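Local coordinates for protein chorismate mutase (Helicobacter pylori, PDB 6AL9) that probably catalyses the rearrangement of chorismate to prephenate, a step on the route to phenylalanine and tyrosine, at residues I37-Q42 / N89-L94; S44-P49 / I82-Q87. All coordinates share one frame; numbering follows the deposited sequence.

Interaction 1 (I37-Q42 / N89-L94); sequences IALIKQ and NALKEL. With PYR (pyruvic acid), chain D.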
loop_
_atom_site.group_PDB
_atom_site.type_symbol
_atom_site.label_atom_id
_atom_site.label_comp_id
_atom_site.label_asym_id
_atom_site.label_seq_id
_atom_site.Cartn_x
_atom_site.Cartn_y
_atom_site.Cartn_z
ATOM N N ILE B 37 13.208 -2.943 -13.882
ATOM C CA ILE B 37 13.223 -4.394 -13.990
ATOM C C ILE B 37 12.585 -4.849 -15.289
ATOM O O ILE B 37 13.106 -5.731 -15.957
ATOM C CB ILE B 37 12.517 -5.078 -12.804
ATOM C CG1 ILE B 37 13.370 -4.996 -11.535
ATOM C CG2 ILE B 37 12.244 -6.552 -13.100
ATOM C CD1 ILE B 37 12.553 -5.171 -10.276
ATOM N N ALA B 38 11.453 -4.262 -15.648
ATOM C CA ALA B 38 10.761 -4.664 -16.869
ATOM C C ALA B 38 11.655 -4.554 -18.063
ATOM O O ALA B 38 11.646 -5.431 -18.923
ATOM C CB ALA B 38 9.546 -3.789 -17.099
ATOM N N LEU B 39 12.411 -3.458 -18.109
ATOM C CA LEU B 39 13.253 -3.113 -19.252
ATOM C C LEU B 39 14.462 -4.014 -19.380
ATOM O O LEU B 39 14.817 -4.365 -20.488
ATOM C CB LEU B 39 13.726 -1.655 -19.152
ATOM C CG LEU B 39 12.630 -0.595 -19.280
ATOM C CD1 LEU B 39 13.192 0.809 -19.096
ATOM C CD2 LEU B 39 11.911 -0.716 -20.613
ATOM N N ILE B 40 15.087 -4.393 -18.268
ATOM C CA ILE B 40 16.179 -5.362 -18.316
ATOM C C ILE B 40 15.711 -6.798 -18.558
ATOM O O ILE B 40 16.536 -7.676 -18.744
ATOM C CB ILE B 40 17.082 -5.319 -17.052
ATOM C CG1 ILE B 40 16.323 -5.754 -15.811
ATOM C CG2 ILE B 40 17.661 -3.925 -16.836
ATOM C CD1 ILE B 40 17.211 -6.106 -14.634
ATOM N N LYS B 41 14.413 -7.066 -18.565
ATOM C CA LYS B 41 13.988 -8.442 -18.802
ATOM C C LYS B 41 13.174 -8.606 -20.067
ATOM O O LYS B 41 13.505 -9.419 -20.921
ATOM C CB LYS B 41 13.221 -8.987 -17.608
ATOM C CG LYS B 41 14.096 -9.233 -16.395
ATOM C CD LYS B 41 13.999 -10.667 -15.897
ATOM C CE LYS B 41 15.374 -11.228 -15.542
ATOM N NZ LYS B 41 15.615 -12.628 -15.993
ATOM N N GLN B 42 12.110 -7.825 -20.182
ATOM C CA GLN B 42 11.188 -7.952 -21.306
ATOM C C GLN B 42 10.814 -9.402 -21.509
ATOM O O GLN B 42 11.097 -9.987 -22.561
ATOM C CB GLN B 42 11.814 -7.410 -22.578
ATOM C CG GLN B 42 12.007 -5.913 -22.516
ATOM C CD GLN B 42 13.392 -5.489 -22.923
ATOM O OE1 GLN B 42 14.331 -6.287 -22.905
ATOM N NE2 GLN B 42 13.528 -4.227 -23.290
ATOM N N ASN B 89 2.191 -2.458 -19.447
ATOM C CA ASN B 89 1.861 -1.289 -20.232
ATOM C C ASN B 89 3.100 -0.568 -20.648
ATOM O O ASN B 89 3.217 -0.211 -21.787
ATOM C CB ASN B 89 0.950 -0.356 -19.473
ATOM C CG ASN B 89 -0.426 -0.943 -19.278
ATOM O OD1 ASN B 89 -1.039 -1.475 -20.214
ATOM N ND2 ASN B 89 -0.921 -0.859 -18.056
ATOM N N ALA B 90 4.051 -0.401 -19.746
ATOM C CA ALA B 90 5.339 0.174 -20.116
ATOM C C ALA B 90 5.977 -0.549 -21.308
ATOM O O ALA B 90 6.419 0.102 -22.262
ATOM C CB ALA B 90 6.287 0.172 -18.926
ATOM N N LEU B 91 6.010 -1.884 -21.264
ATOM C CA LEU B 91 6.589 -2.688 -22.353
ATOM C C LEU B 91 5.807 -2.622 -23.672
ATOM O O LEU B 91 6.393 -2.761 -24.758
ATOM C CB LEU B 91 6.730 -4.158 -21.939
ATOM C CG LEU B 91 7.830 -4.551 -20.958
ATOM C CD1 LEU B 91 7.851 -6.056 -20.790
ATOM C CD2 LEU B 91 9.194 -4.036 -21.392
ATOM N N LYS B 92 4.491 -2.444 -23.586
ATOM C CA LYS B 92 3.663 -2.315 -24.787
ATOM C C LYS B 92 3.988 -1.057 -25.560
ATOM O O LYS B 92 4.041 -1.104 -26.785
ATOM C CB LYS B 92 2.180 -2.280 -24.426
ATOM C CG LYS B 92 1.589 -3.655 -24.175
ATOM C CD LYS B 92 0.089 -3.595 -23.896
ATOM C CE LYS B 92 -0.555 -4.970 -24.048
ATOM N NZ LYS B 92 -1.893 -5.052 -23.397
ATOM N N GLU B 93 4.144 0.058 -24.837
ATOM C CA GLU B 93 4.332 1.374 -25.439
ATOM C C GLU B 93 5.775 1.624 -25.855
ATOM O O GLU B 93 6.029 2.316 -26.856
ATOM C CB GLU B 93 3.914 2.484 -24.488
ATOM C CG GLU B 93 3.903 3.840 -25.166
ATOM C CD GLU B 93 3.695 4.976 -24.200
ATOM O OE1 GLU B 93 3.365 4.693 -23.030
ATOM O OE2 GLU B 93 3.871 6.150 -24.612
ATOM N N LEU B 94 6.711 1.079 -25.081
ATOM C CA LEU B 94 8.142 1.180 -25.402
ATOM C C LEU B 94 8.619 -0.128 -26.097
ATOM O O LEU B 94 9.134 -1.053 -25.462
ATOM C CB LEU B 94 8.971 1.534 -24.135
ATOM C CG LEU B 94 8.561 2.766 -23.279
ATOM C CD1 LEU B 94 8.849 2.540 -21.798
ATOM C CD2 LEU B 94 9.210 4.072 -23.734
HETATM C C PYR D . 10.493 -9.026 -10.569
HETATM O O PYR D . 10.372 -10.203 -10.983
HETATM O OXT PYR D . 11.321 -8.764 -9.662
HETATM C CA PYR D . 9.652 -7.972 -11.169
HETATM O O3 PYR D . 9.089 -8.174 -12.239
HETATM C CB PYR D . 9.490 -6.650 -10.477
#
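One side chain, Leu91, makes every close contact with residues 37-42, its branches spanning Ala38, Leu39 and Gln42. In this all-helical chorismate mutase type II (AroQ) fold, Leu91 sits near the C-terminal end of helix 69-93 and packs on the last turn of the long helix 9-41. With CG anti to its carbonyl carbon, chi1 -74° swings CG toward helix 9-41; CD2 meets the last turn and CD1 reaches Gln42 CA at 3.9 Å. CD2 lies 3.6 Å from Gln42 CG, the two side chains crossing at a slant. Gln42 has positive phi and is the residue where the chain leaves the helix.

CD2 also rests 3.7 Å from the carbonyl oxygen of Ala38, which already accepts from both Lys41 N and Gln42 N, so its polar needs are met by backbone. Ala38 CB stands 4.3 Å from Leu91 CG, and the exposed Leu39 meets Leu91 CD2 through its own CD2 at 4.4 Å.

Ile37 faces the pyruvic acid pocket and packs on Leu12 of the second subunit, whose Arg13 is hydrogen-bonded to the ligand. Ile37 CD1 touches the pyruvic acid methyl carbon CB at 3.4 Å, and Ile37 CG2 approaches the ligand's CA.

Interaction 2 (S44-P49 / I82-Q87); sequences SPIYCP and ISRKFQ. With PHB (p-hydroxybenzoic acid), chain E; PYR (pyruvic acid), chain D.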
loop_
_atom_site.group_PDB
_atom_site.type_symbol
_atom_site.label_atom_id
_atom_site.label_comp_id
_atom_site.label_asym_id
_atom_site.label_seq_id
_atom_site.Cartn_x
_atom_site.Cartn_y
_atom_site.Cartn_z
ATOM N N SER B 44 7.760 -12.248 -21.869
ATOM C CA SER B 44 6.494 -12.202 -22.591
ATOM C C SER B 44 5.374 -11.800 -21.632
ATOM O O SER B 44 4.693 -10.800 -21.880
ATOM C CB SER B 44 6.200 -13.532 -23.289
ATOM O OG SER B 44 7.206 -13.844 -24.237
ATOM N N PRO B 45 5.189 -12.571 -20.532
ATOM C CA PRO B 45 4.572 -12.127 -19.283
ATOM C C PRO B 45 5.577 -11.723 -18.181
ATOM O O PRO B 45 6.727 -12.150 -18.173
ATOM C CB PRO B 45 3.759 -13.356 -18.857
ATOM C CG PRO B 45 4.582 -14.494 -19.331
ATOM C CD PRO B 45 5.240 -14.045 -20.607
ATOM N N ILE B 46 5.096 -10.910 -17.245
ATOM C CA ILE B 46 5.910 -10.271 -16.213
ATOM C C ILE B 46 5.730 -11.054 -14.921
ATOM O O ILE B 46 6.480 -10.884 -13.955
ATOM C CB ILE B 46 5.425 -8.817 -15.986
ATOM C CG1 ILE B 46 5.657 -7.974 -17.236
ATOM C CG2 ILE B 46 6.105 -8.186 -14.790
ATOM C CD1 ILE B 46 7.112 -7.854 -17.630
ATOM N N TYR B 47 4.725 -11.926 -14.907
ATOM C CA TYR B 47 4.348 -12.645 -13.693
ATOM C C TYR B 47 5.496 -13.549 -13.237
ATOM O O TYR B 47 5.829 -14.520 -13.923
ATOM C CB TYR B 47 3.088 -13.466 -13.977
ATOM C CG TYR B 47 2.413 -14.123 -12.780
ATOM C CD1 TYR B 47 2.355 -13.511 -11.533
ATOM C CD2 TYR B 47 1.773 -15.343 -12.932
ATOM C CE1 TYR B 47 1.707 -14.117 -10.476
ATOM C CE2 TYR B 47 1.114 -15.951 -11.884
ATOM C CZ TYR B 47 1.089 -15.347 -10.662
ATOM O OH TYR B 47 0.432 -15.977 -9.622
ATOM N N CYS B 48 6.112 -13.200 -12.099
ATOM C CA CYS B 48 7.033 -14.108 -11.399
ATOM C C CYS B 48 6.474 -14.512 -10.017
ATOM O O CYS B 48 6.806 -13.906 -8.988
ATOM C CB CYS B 48 8.451 -13.527 -11.280
ATOM S SG CYS B 48 9.639 -14.777 -10.717
ATOM N N PRO B 49 5.621 -15.544 -10.001
ATOM C CA PRO B 49 5.012 -16.039 -8.770
ATOM C C PRO B 49 5.991 -16.465 -7.648
ATOM O O PRO B 49 5.734 -16.155 -6.471
ATOM C CB PRO B 49 4.127 -17.194 -9.233
ATOM C CG PRO B 49 4.445 -17.426 -10.660
ATOM C CD PRO B 49 5.041 -16.171 -11.195
ATOM N N ILE B 82 -0.956 -3.968 -9.388
ATOM C CA ILE B 82 -0.599 -2.658 -9.864
ATOM C C ILE B 82 0.763 -2.664 -10.574
ATOM O O ILE B 82 0.904 -2.152 -11.672
ATOM C CB ILE B 82 -0.522 -1.657 -8.724
ATOM C CG1 ILE B 82 -1.924 -1.260 -8.264
ATOM C CG2 ILE B 82 0.243 -0.415 -9.175
ATOM C CD1 ILE B 82 -1.889 -0.533 -6.938
ATOM N N SER B 83 1.753 -3.250 -9.925
ATOM C CA SER B 83 3.103 -3.369 -10.488
ATOM C C SER B 83 3.178 -4.154 -11.806
ATOM O O SER B 83 3.882 -3.741 -12.734
ATOM C CB SER B 83 4.033 -3.987 -9.441
ATOM O OG SER B 83 5.363 -4.072 -9.917
ATOM N N ARG B 84 2.455 -5.271 -11.873
ATOM C CA ARG B 84 2.412 -6.134 -13.062
ATOM C C ARG B 84 1.801 -5.426 -14.264
ATOM O O ARG B 84 2.392 -5.406 -15.345
ATOM C CB ARG B 84 1.570 -7.389 -12.791
ATOM C CG ARG B 84 2.304 -8.699 -12.917
ATOM C CD ARG B 84 1.358 -9.881 -12.742
ATOM N NE ARG B 84 1.319 -10.271 -11.344
ATOM C CZ ARG B 84 0.210 -10.367 -10.605
ATOM N NH1 ARG B 84 -0.990 -10.131 -11.139
ATOM N NH2 ARG B 84 0.297 -10.712 -9.320
ATOM N N LYS B 85 0.596 -4.891 -14.085
ATOM C CA LYS B 85 -0.074 -4.125 -15.138
ATOM C C LYS B 85 0.793 -2.946 -15.622
ATOM O O LYS B 85 0.885 -2.674 -16.821
ATOM C CB LYS B 85 -1.431 -3.610 -14.646
ATOM C CG LYS B 85 -2.593 -4.589 -14.872
ATOM C CD LYS B 85 -3.661 -4.567 -13.776
ATOM C CE LYS B 85 -4.067 -3.135 -13.401
ATOM N NZ LYS B 85 -5.474 -2.962 -12.924
ATOM N N PHE B 86 1.422 -2.249 -14.682
ATOM C CA PHE B 86 2.237 -1.099 -15.020
ATOM C C PHE B 86 3.404 -1.504 -15.938
ATOM O O PHE B 86 3.646 -0.860 -16.974
ATOM C CB PHE B 86 2.739 -0.423 -13.744
ATOM C CG PHE B 86 3.816 0.588 -13.983
ATOM C CD1 PHE B 86 3.534 1.770 -14.635
ATOM C CD2 PHE B 86 5.112 0.351 -13.552
ATOM C CE1 PHE B 86 4.529 2.697 -14.858
ATOM C CE2 PHE B 86 6.108 1.281 -13.767
ATOM C CZ PHE B 86 5.819 2.450 -14.415
ATOM N N GLN B 87 4.100 -2.583 -15.558
ATOM C CA GLN B 87 5.233 -3.119 -16.315
ATOM C C GLN B 87 4.819 -3.557 -17.729
ATOM O O GLN B 87 5.513 -3.261 -18.715
ATOM C CB GLN B 87 5.853 -4.311 -15.581
ATOM C CG GLN B 87 6.761 -3.945 -14.424
ATOM C CD GLN B 87 7.223 -5.164 -13.629
ATOM O OE1 GLN B 87 6.474 -5.716 -12.837
ATOM N NE2 GLN B 87 8.458 -5.564 -13.824
HETATM C "C1'" PHB E . 7.601 -6.570 -7.817
HETATM O "O1'" PHB E . 7.862 -6.769 -6.613
HETATM O "O2'" PHB E . 7.817 -5.461 -8.361
HETATM C C1 PHB E . 7.013 -7.698 -8.617
HETATM C C2 PHB E . 6.223 -7.455 -9.748
HETATM C C3 PHB E . 5.688 -8.519 -10.477
HETATM C C4 PHB E . 5.947 -9.827 -10.073
HETATM C C5 PHB E . 6.739 -10.068 -8.949
HETATM C C6 PHB E . 7.269 -9.008 -8.222
HETATM O O4 PHB E . 5.430 -10.878 -10.763
HETATM C C PYR D . 10.493 -9.026 -10.569
HETATM O O PYR D . 10.372 -10.203 -10.983
HETATM O OXT PYR D . 11.321 -8.764 -9.662
HETATM C CA PYR D . 9.652 -7.972 -11.169
HETATM O O3 PYR D . 9.089 -8.174 -12.239
HETATM C CB PYR D . 9.490 -6.650 -10.477
#
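Tyr47 and Arg84 run side by side in the same direction, the aromatic ring and the guanidinium turned 71° from one another. The closest approach is Tyr47 CD1 to Arg84 NE, 3.4 Å, and Tyr47 CE1 lies over one face of the guanidinium, while NE meets the ring obliquely. Over the centre of one ring face, 3.6 Å above the plane, sits Pro49 CD. The charge of Arg84 is answered elsewhere: its chain bends at chi3, and NH2 forms a salt bridge with Glu52 OE2. The hydroxyl O4 of p-hydroxybenzoic acid lies at the edge of the guanidinium, near its plane, without a bond to it.

Ile46 and Gln87 meet in van der Waals packing, a branched side chain against an amide. The CG2 methyl of Ile46 presses on the amide oxygen OE1 of Gln87 at 3.2 Å, and an aliphatic contact brings Ile46 CG1 to 4.0 Å from Gln87 CB.

The loop between helices 9-41 and 49-61 here faces helix 69-93 across the ligands, a pocket consistent with the active site of an AroQ-type mutase. The two bound acids resemble the ring and enolpyruvyl parts of chorismate.

Hydrogen bonds reach them from both segments. From the loop, Cys48 N, at the N-cap of helix 49-61, gives a nearly straight bond (167°) to p-hydroxybenzoic acid O4 at 2.8 Å. From the helix, Ser83 OG donates to O2' of the carboxylate at the ligand's other end, 3.2 Å away. Gln87, extended beyond CG (chi2 173°), carries its amide out to the pyruvic acid, and NE2 donates to the keto oxygen O3 at 3.1 Å. Ile46 N is hydrogen-bonded to Glu88 OE2, on helix 69-93. Arg30 NH2 and Glu52 OE2 are further hydrogen-bond partners of p-hydroxybenzoic acid.

How the interactions relate
Both interactions lean on helix 69-93, interaction 2 on a turn just before that of interaction 1, and the segments of interaction 2 both fall between those of interaction 1 in sequence. Interaction 1 joins two helix ends farther from the centre of the chain (about 18 Å against 13 Å, centre to centre) and relies on aliphatic contact, with half its touching residues exposed. Interaction 2 is more polar, combining a buried isoleucine and glutamine with an arginine and ligand bonds. They meet directly where Leu91 CD1 packs on Ile46 CD1 at 3.7 Å, and pyruvic acid borders both, meeting a methyl in interaction 1 and amide and loop atoms in interaction 2.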